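Local coordinates for protein transcriptional regulator, IclR family (PDB 5TJJ) that probably binds DNA as a transcription factor, pairing an N-terminal helix-turn-helix domain with a C-terminal domain of the GAF-like type, at residues G203-V209 with L222-T228; R16-L21 with I34-V40. All coordinates share one frame; numbering follows the deposited sequence.

Interaction 1 (G203-V209 with L222-T228); sequences GISAVAV and LSCLTMT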
ATOM      1  N   GLY A 203      14.698   1.189  38.219  1.00 44.45           N
ATOM      2  CA  GLY A 203      13.318   0.747  38.472  1.00 44.42           C
ATOM      3  C   GLY A 203      12.473   0.333  37.284  1.00 42.56           C
ATOM      4  O   GLY A 203      11.395  -0.215  37.476  1.00 41.41           O
ATOM      5  N   ILE A 204      12.966   0.557  36.062  1.00 42.05           N
ATOM      6  CA  ILE A 204      12.183   0.345  34.853  1.00 41.26           C
ATOM      7  C   ILE A 204      12.713  -0.841  34.041  1.00 40.71           C
ATOM      8  O   ILE A 204      13.895  -0.910  33.727  1.00 38.83           O
ATOM      9  CB  ILE A 204      12.198   1.597  33.975  1.00 41.35           C
ATOM     10  CG1 ILE A 204      11.659   2.790  34.749  1.00 42.82           C
ATOM     11  CG2 ILE A 204      11.426   1.377  32.660  1.00 40.31           C
ATOM     12  CD1 ILE A 204      10.199   2.699  35.083  1.00 44.13           C
ATOM     13  N   SER A 205      11.822  -1.769  33.710  1.00 41.21           N
ATOM     14  CA  SER A 205      12.179  -2.871  32.830  1.00 42.61           C
ATOM     15  C   SER A 205      11.577  -2.701  31.435  1.00 41.40           C
ATOM     16  O   SER A 205      10.626  -1.957  31.226  1.00 41.61           O
ATOM     17  CB  SER A 205      11.767  -4.202  33.438  1.00 44.17           C
ATOM     18  OG  SER A 205      12.326  -4.340  34.746  1.00 46.54           O
ATOM     19  N   ALA A 206      12.205  -3.369  30.477  1.00 41.23           N
ATOM     20  CA  ALA A 206      11.835  -3.291  29.055  1.00 37.82           C
ATOM     21  C   ALA A 206      11.903  -4.671  28.409  1.00 35.30           C
ATOM     22  O   ALA A 206      12.799  -5.441  28.674  1.00 36.01           O
ATOM     23  CB  ALA A 206      12.721  -2.304  28.319  1.00 36.27           C
ATOM     24  N   VAL A 207      10.914  -4.953  27.587  1.00 35.05           N
ATOM     25  CA  VAL A 207      10.833  -6.119  26.731  1.00 34.42           C
ATOM     26  C   VAL A 207      10.609  -5.562  25.330  1.00 34.00           C
ATOM     27  O   VAL A 207       9.719  -4.715  25.134  1.00 32.67           O
ATOM     28  CB  VAL A 207       9.620  -6.959  27.114  1.00 36.02           C
ATOM     29  CG1 VAL A 207       9.547  -8.209  26.259  1.00 37.74           C
ATOM     30  CG2 VAL A 207       9.659  -7.282  28.602  1.00 37.39           C
ATOM     31  N   ALA A 208      11.390  -6.056  24.366  1.00 33.92           N
ATOM     32  CA  ALA A 208      11.418  -5.507  23.040  1.00 32.82           C
ATOM     33  C   ALA A 208      11.519  -6.577  21.972  1.00 33.77           C
ATOM     34  O   ALA A 208      12.112  -7.619  22.160  1.00 34.43           O
ATOM     35  CB  ALA A 208      12.589  -4.574  22.926  1.00 33.24           C
ATOM     36  N   VAL A 209      10.965  -6.277  20.818  1.00 34.76           N
ATOM     37  CA  VAL A 209      10.949  -7.194  19.708  1.00 35.53           C
ATOM     38  C   VAL A 209      11.153  -6.387  18.448  1.00 33.48           C
ATOM     39  O   VAL A 209      10.596  -5.298  18.329  1.00 33.18           O
ATOM     40  CB  VAL A 209       9.601  -7.940  19.650  1.00 37.28           C
ATOM     41  CG1 VAL A 209       9.487  -8.810  18.388  1.00 38.95           C
ATOM     42  CG2 VAL A 209       9.486  -8.814  20.863  1.00 37.70           C
ATOM     43  N   LEU A 222       9.216  -2.650  18.674  1.00 32.40           N
ATOM     44  CA  LEU A 222       8.097  -2.521  19.571  1.00 34.77           C
ATOM     45  C   LEU A 222       8.595  -2.915  20.930  1.00 35.08           C
ATOM     46  O   LEU A 222       9.192  -3.967  21.075  1.00 33.25           O
ATOM     47  CB  LEU A 222       6.927  -3.456  19.213  1.00 34.94           C
ATOM     48  CG  LEU A 222       6.412  -3.512  17.795  1.00 35.52           C
ATOM     49  CD1 LEU A 222       5.165  -4.364  17.763  1.00 37.98           C
ATOM     50  CD2 LEU A 222       6.078  -2.124  17.298  1.00 38.25           C
ATOM     51  N   SER A 223       8.278  -2.100  21.930  1.00 38.32           N
ATOM     52  CA  SER A 223       8.773  -2.302  23.285  1.00 39.30           C
ATOM     53  C   SER A 223       7.705  -2.048  24.351  1.00 40.40           C
ATOM     54  O   SER A 223       6.792  -1.276  24.139  1.00 40.50           O
ATOM     55  CB  SER A 223       9.947  -1.385  23.497  1.00 40.29           C
ATOM     56  OG  SER A 223      10.518  -1.643  24.753  1.00 46.32           O
ATOM     57  N   CYS A 224       7.840  -2.711  25.493  1.00 42.00           N
ATOM     58  CA  CYS A 224       6.928  -2.557  26.645  1.00 43.43           C
ATOM     59  C   CYS A 224       7.747  -2.118  27.843  1.00 44.11           C
ATOM     60  O   CYS A 224       8.776  -2.733  28.156  1.00 43.86           O
ATOM     61  CB  CYS A 224       6.262  -3.888  27.004  1.00 44.15           C
ATOM     62  SG  CYS A 224       4.683  -4.120  26.206  1.00 47.38           S
ATOM     63  N   LEU A 225       7.284  -1.085  28.528  1.00 44.42           N
ATOM     64  CA  LEU A 225       7.909  -0.637  29.772  1.00 45.06           C
ATOM     65  C   LEU A 225       7.035  -1.015  30.953  1.00 44.53           C
ATOM     66  O   LEU A 225       5.815  -0.892  30.888  1.00 46.80           O
ATOM     67  CB  LEU A 225       8.161   0.879  29.760  1.00 46.12           C
ATOM     68  CG  LEU A 225       8.969   1.403  28.559  1.00 45.61           C
ATOM     69  CD1 LEU A 225       9.194   2.903  28.686  1.00 47.67           C
ATOM     70  CD2 LEU A 225      10.298   0.680  28.409  1.00 44.61           C
ATOM     71  N   THR A 226       7.673  -1.487  32.014  1.00 42.91           N
ATOM     72  CA  THR A 226       7.030  -1.685  33.296  1.00 44.69           C
ATOM     73  C   THR A 226       8.037  -1.447  34.429  1.00 45.12           C
ATOM     74  O   THR A 226       9.241  -1.319  34.192  1.00 44.62           O
ATOM     75  CB  THR A 226       6.365  -3.084  33.399  1.00 44.89           C
ATOM     76  OG1 THR A 226       5.594  -3.149  34.602  1.00 49.66           O
ATOM     77  CG2 THR A 226       7.360  -4.250  33.376  1.00 43.05           C
HETATM   78  N   MSE A 227       7.530  -1.400  35.648  1.00 46.57           N
HETATM   79  CA  MSE A 227       8.356  -1.266  36.833  1.00 48.57           C
HETATM   80  C   MSE A 227       8.918  -2.613  37.172  1.00 46.64           C
HETATM   81  O   MSE A 227       8.194  -3.599  37.218  1.00 46.79           O
HETATM   82  CB  MSE A 227       7.543  -0.806  38.024  1.00 54.22           C
HETATM   83  CG  MSE A 227       6.962   0.569  37.727  1.00 59.32           C
HETATM   84 SE   MSE A 227       6.291   1.423  39.376  1.00 71.57          SE
HETATM   85  CE  MSE A 227       4.507   0.577  39.592  1.00 71.32           C
ATOM     86  N   THR A 228      10.218  -2.657  37.415  1.00 44.27           N
ATOM     87  CA  THR A 228      10.910  -3.900  37.741  1.00 43.31           C
ATOM     88  C   THR A 228      10.403  -4.504  39.033  1.00 44.32           C
ATOM     89  O   THR A 228      10.256  -5.706  39.120  1.00 43.36           O
ATOM     90  CB  THR A 228      12.416  -3.662  37.921  1.00 43.11           C
ATOM     91  OG1 THR A 228      12.886  -2.783  36.903  1.00 42.29           O
ATOM     92  CG2 THR A 228      13.184  -4.958  37.845  1.00 44.04           C
TER
HETATM   93  O   HOH W   1      15.256  -1.719  37.641  1.00 50.59           O
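S205 and T228 bring their hydroxyls together with matching torsions: each places its oxygen anti to its own carbonyl carbon and beside its backbone N (chi1 -55° and -42°), and S205 OG lies 2.7 Å from T228 OG1 in a hydrogen bond whose donor is not settled. H197 ND1 is a second partner of S205 OG, and a water lies between T228 OG1 and G203 N, its bond to the latter weak. At the open end of the hairpin, away from its turn, T228 N donates almost straight to G203 O (2.7 Å).

From there antiparallel strands 204-209 and 222-227 pair in regular alternation. S205, V207 and V209 exchange two backbone bonds apiece with T226, C224 and L222, as in S205 N to T226 O at 2.7 Å. S223 carries its hydroxyl anti to the backbone N (chi1 -175°), which sets OG above the carbonyl plane of V207; OG gives V207 O a second bond at 3.2 Å, beside the one from C224 N at 2.8 Å.

On the face bearing A206, A208, S223 and L225, A206 CB meets L225 CD2 at 3.8 Å, and helix 144-151 packs against both alanines. V207 and V209 turn the other way, toward helix 233-253. Both serine hydroxyls thus have polar partners, S223 within the apolar middle of the strand pair and S205 at its end, where a water joins the network.

Interaction 2 (R16-L21 with I34-V40); sequences RVLKLL and IAERLGV
V17 and I34 mark the nearest backbone approach, with CA atoms 7.5 Å apart, where the axes of helices 16-21 and 34-38 run 11.0 Å from each other at an angle of 104°. Side chains fill this separation. L20 points its CB toward the other helix and, with CG anti to the backbone N (chi1 -179°), reaches between I34, R37 and L38: its CD1 lies 3.8 Å from R37 CG, while CD2 turns to L38 CD2 and I34 CG1. L38 reaches toward the first helix, its CD1 meeting V17 CG2 at 3.7 Å where the two side chains cross at about a right angle. Farther along, L21 CD2 packs on I34 CD1.

These helices are the first two of the IclR-type helix-turn-helix domain, and helix 42-54 seals the core by laying L49 against V17 and I34. Helix 31-38 ends in a Schellman motif in which G39, with positive phi, is the C-prime residue and V40 N bonds to A35 O at 3.1 Å.

At the same end R16 bends at chi3 (77°) and carries its guanidinium across the helix terminus. NH2 donates to L38 O at 3.1 Å, in the carbonyl plane and on a lone pair, although the oxygen is tilted out of the guanidinium plane. L38 CD2 lies over one face of that group, near its rim, and V40 CG2 approaches NH1 obliquely at 3.9 Å. R37, whose aliphatic CG serves L20, sends NE to the hydroxyl of Y26.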
ATOM      1  N   ARG A  16      -3.635 -15.639  -0.049  1.00 41.36           N
ATOM      2  CA  ARG A  16      -2.356 -16.365  -0.100  1.00 41.44           C
ATOM      3  C   ARG A  16      -1.700 -16.250  -1.491  1.00 40.80           C
ATOM      4  O   ARG A  16      -0.487 -16.116  -1.609  1.00 40.58           O
ATOM      5  CB  ARG A  16      -2.524 -17.855   0.270  1.00 41.82           C
ATOM      6  CG  ARG A  16      -2.784 -18.154   1.740  1.00 42.57           C
ATOM      7  CD  ARG A  16      -2.980 -19.660   1.941  1.00 43.55           C
ATOM      8  NE  ARG A  16      -1.700 -20.383   1.923  1.00 45.63           N
ATOM      9  CZ  ARG A  16      -1.505 -21.669   1.588  1.00 46.13           C
ATOM     10  NH1 ARG A  16      -2.511 -22.436   1.213  1.00 47.03           N
ATOM     11  NH2 ARG A  16      -0.283 -22.192   1.622  1.00 47.79           N
ATOM     12  N   VAL A  17      -2.515 -16.320  -2.541  1.00 40.82           N
ATOM     13  CA  VAL A  17      -2.041 -16.170  -3.906  1.00 39.72           C
ATOM     14  C   VAL A  17      -1.390 -14.802  -4.077  1.00 40.82           C
ATOM     15  O   VAL A  17      -0.280 -14.710  -4.604  1.00 41.66           O
ATOM     16  CB  VAL A  17      -3.194 -16.396  -4.903  1.00 40.09           C
ATOM     17  CG1 VAL A  17      -2.876 -15.848  -6.296  1.00 40.64           C
ATOM     18  CG2 VAL A  17      -3.502 -17.883  -4.979  1.00 39.88           C
ATOM     19  N   LEU A  18      -2.056 -13.753  -3.598  1.00 39.88           N
ATOM     20  CA  LEU A  18      -1.538 -12.410  -3.777  1.00 40.21           C
ATOM     21  C   LEU A  18      -0.300 -12.157  -2.944  1.00 39.94           C
ATOM     22  O   LEU A  18       0.633 -11.480  -3.399  1.00 40.43           O
ATOM     23  CB  LEU A  18      -2.603 -11.373  -3.478  1.00 40.13           C
ATOM     24  CG  LEU A  18      -3.808 -11.414  -4.419  1.00 39.15           C
ATOM     25  CD1 LEU A  18      -4.910 -10.510  -3.884  1.00 39.00           C
ATOM     26  CD2 LEU A  18      -3.410 -10.990  -5.824  1.00 39.66           C
ATOM     27  N   LYS A  19      -0.274 -12.708  -1.744  1.00 39.62           N
ATOM     28  CA  LYS A  19       0.932 -12.624  -0.915  1.00 42.20           C
ATOM     29  C   LYS A  19       2.117 -13.312  -1.559  1.00 41.72           C
ATOM     30  O   LYS A  19       3.212 -12.813  -1.459  1.00 44.34           O
ATOM     31  CB  LYS A  19       0.697 -13.166   0.492  1.00 44.01           C
ATOM     32  CG  LYS A  19      -0.199 -12.239   1.284  1.00 46.09           C
ATOM     33  CD  LYS A  19      -0.671 -12.794   2.621  1.00 49.16           C
ATOM     34  CE  LYS A  19      -1.805 -11.912   3.124  1.00 49.99           C
ATOM     35  NZ  LYS A  19      -2.162 -12.163   4.542  1.00 53.06           N
ATOM     36  N   LEU A  20       1.888 -14.428  -2.241  1.00 40.54           N
ATOM     37  CA  LEU A  20       2.956 -15.151  -2.935  1.00 40.98           C
ATOM     38  C   LEU A  20       3.490 -14.377  -4.130  1.00 40.06           C
ATOM     39  O   LEU A  20       4.707 -14.269  -4.305  1.00 42.59           O
ATOM     40  CB  LEU A  20       2.472 -16.524  -3.407  1.00 40.36           C
ATOM     41  CG  LEU A  20       3.532 -17.354  -4.127  1.00 42.85           C
ATOM     42  CD1 LEU A  20       4.602 -17.828  -3.154  1.00 45.51           C
ATOM     43  CD2 LEU A  20       2.898 -18.549  -4.817  1.00 44.54           C
ATOM     44  N   LEU A  21       2.588 -13.841  -4.945  1.00 37.41           N
ATOM     45  CA  LEU A  21       2.996 -13.068  -6.127  1.00 38.14           C
ATOM     46  C   LEU A  21       3.714 -11.751  -5.830  1.00 39.19           C
ATOM     47  O   LEU A  21       4.245 -11.127  -6.735  1.00 40.65           O
ATOM     48  CB  LEU A  21       1.797 -12.830  -7.048  1.00 36.63           C
ATOM     49  CG  LEU A  21       1.228 -14.130  -7.663  1.00 36.52           C
ATOM     50  CD1 LEU A  21       0.005 -13.807  -8.495  1.00 36.94           C
ATOM     51  CD2 LEU A  21       2.272 -14.873  -8.502  1.00 38.11           C
ATOM     52  N   ILE A  34       2.632 -21.908  -8.727  1.00 50.96           N
ATOM     53  CA  ILE A  34       1.729 -21.396  -7.687  1.00 48.87           C
ATOM     54  C   ILE A  34       1.073 -22.523  -6.873  1.00 50.31           C
ATOM     55  O   ILE A  34       1.133 -22.524  -5.626  1.00 49.94           O
ATOM     56  CB  ILE A  34       0.638 -20.469  -8.256  1.00 46.25           C
ATOM     57  CG1 ILE A  34       1.281 -19.186  -8.780  1.00 46.82           C
ATOM     58  CG2 ILE A  34      -0.383 -20.109  -7.169  1.00 44.04           C
ATOM     59  CD1 ILE A  34       0.378 -18.326  -9.639  1.00 46.56           C
ATOM     60  N   ALA A  35       0.425 -23.447  -7.576  1.00 50.76           N
ATOM     61  CA  ALA A  35      -0.282 -24.550  -6.921  1.00 52.12           C
ATOM     62  C   ALA A  35       0.656 -25.448  -6.097  1.00 53.68           C
ATOM     63  O   ALA A  35       0.332 -25.820  -4.969  1.00 54.12           O
ATOM     64  CB  ALA A  35      -1.040 -25.359  -7.949  1.00 54.13           C
ATOM     65  N   GLU A  36       1.823 -25.758  -6.637  1.00 55.94           N
ATOM     66  CA  GLU A  36       2.795 -26.539  -5.896  1.00 60.92           C
ATOM     67  C   GLU A  36       3.318 -25.785  -4.666  1.00 60.70           C
ATOM     68  O   GLU A  36       3.406 -26.376  -3.595  1.00 64.33           O
ATOM     69  CB  GLU A  36       3.929 -27.061  -6.804  1.00 65.16           C
ATOM     70  CG  GLU A  36       3.527 -28.321  -7.591  1.00 69.30           C
ATOM     71  CD  GLU A  36       4.488 -28.680  -8.725  1.00 73.90           C
ATOM     72  OE1 GLU A  36       5.257 -27.807  -9.195  1.00 75.10           O
ATOM     73  OE2 GLU A  36       4.469 -29.850  -9.167  1.00 77.66           O
ATOM     74  N   ARG A  37       3.617 -24.493  -4.798  1.00 58.91           N
ATOM     75  CA  ARG A  37       4.166 -23.716  -3.683  1.00 59.54           C
ATOM     76  C   ARG A  37       3.166 -23.533  -2.538  1.00 57.10           C
ATOM     77  O   ARG A  37       3.552 -23.543  -1.369  1.00 56.70           O
ATOM     78  CB  ARG A  37       4.655 -22.344  -4.165  1.00 61.71           C
ATOM     79  CG  ARG A  37       5.379 -21.514  -3.112  1.00 65.18           C
ATOM     80  CD  ARG A  37       6.601 -22.243  -2.558  1.00 72.55           C
ATOM     81  NE  ARG A  37       7.541 -21.287  -1.983  1.00 76.81           N
ATOM     82  CZ  ARG A  37       7.574 -20.895  -0.710  1.00 80.11           C
ATOM     83  NH1 ARG A  37       6.751 -21.422   0.194  1.00 78.96           N
ATOM     84  NH2 ARG A  37       8.480 -19.988  -0.337  1.00 83.89           N
ATOM     85  N   LEU A  38       1.893 -23.351  -2.871  1.00 53.66           N
ATOM     86  CA  LEU A  38       0.853 -23.241  -1.858  1.00 53.34           C
ATOM     87  C   LEU A  38       0.379 -24.598  -1.324  1.00 54.72           C
ATOM     88  O   LEU A  38      -0.238 -24.651  -0.263  1.00 55.08           O
ATOM     89  CB  LEU A  38      -0.349 -22.459  -2.402  1.00 50.82           C
ATOM     90  CG  LEU A  38      -0.057 -21.067  -2.917  1.00 49.66           C
ATOM     91  CD1 LEU A  38      -1.314 -20.425  -3.476  1.00 48.25           C
ATOM     92  CD2 LEU A  38       0.558 -20.215  -1.812  1.00 51.15           C
ATOM     93  N   GLY A  39       0.639 -25.680  -2.056  1.00 55.73           N
ATOM     94  CA  GLY A  39       0.134 -26.999  -1.685  1.00 57.56           C
ATOM     95  C   GLY A  39      -1.375 -27.115  -1.857  1.00 56.29           C
ATOM     96  O   GLY A  39      -2.048 -27.756  -1.043  1.00 56.94           O
ATOM     97  N   VAL A  40      -1.897 -26.503  -2.921  1.00 54.28           N
ATOM     98  CA  VAL A  40      -3.311 -26.552  -3.245  1.00 55.40           C
ATOM     99  C   VAL A  40      -3.485 -27.193  -4.615  1.00 58.59           C
ATOM    100  O   VAL A  40      -2.607 -27.122  -5.472  1.00 59.48           O
ATOM    101  CB  VAL A  40      -3.931 -25.143  -3.209  1.00 53.53           C
ATOM    102  CG1 VAL A  40      -5.372 -25.122  -3.751  1.00 53.04           C
ATOM    103  CG2 VAL A  40      -3.888 -24.628  -1.770  1.00 53.32           C
TER

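In the fold
Interaction 2 comes first along the chain and is complete before interaction 1 begins. The two share no helix, strand or sheet: residues 16-21 and 34-40 belong to the N-terminal helix-turn-helix domain, whereas 203-209 and 222-228 form a hairpin in the six-stranded antiparallel sheet of the C-terminal domain. Their centres lie 39 Å apart on opposite sides of the chain's centre, and their nearest atoms are about 17 Å apart. One is thus helix packing in the probable DNA-binding module, the other strand pairing in the GAF-like, probably regulatory, C-terminal domain. Near interaction 2 the second subunit also approaches, with its E55 forming a salt bridge to K19.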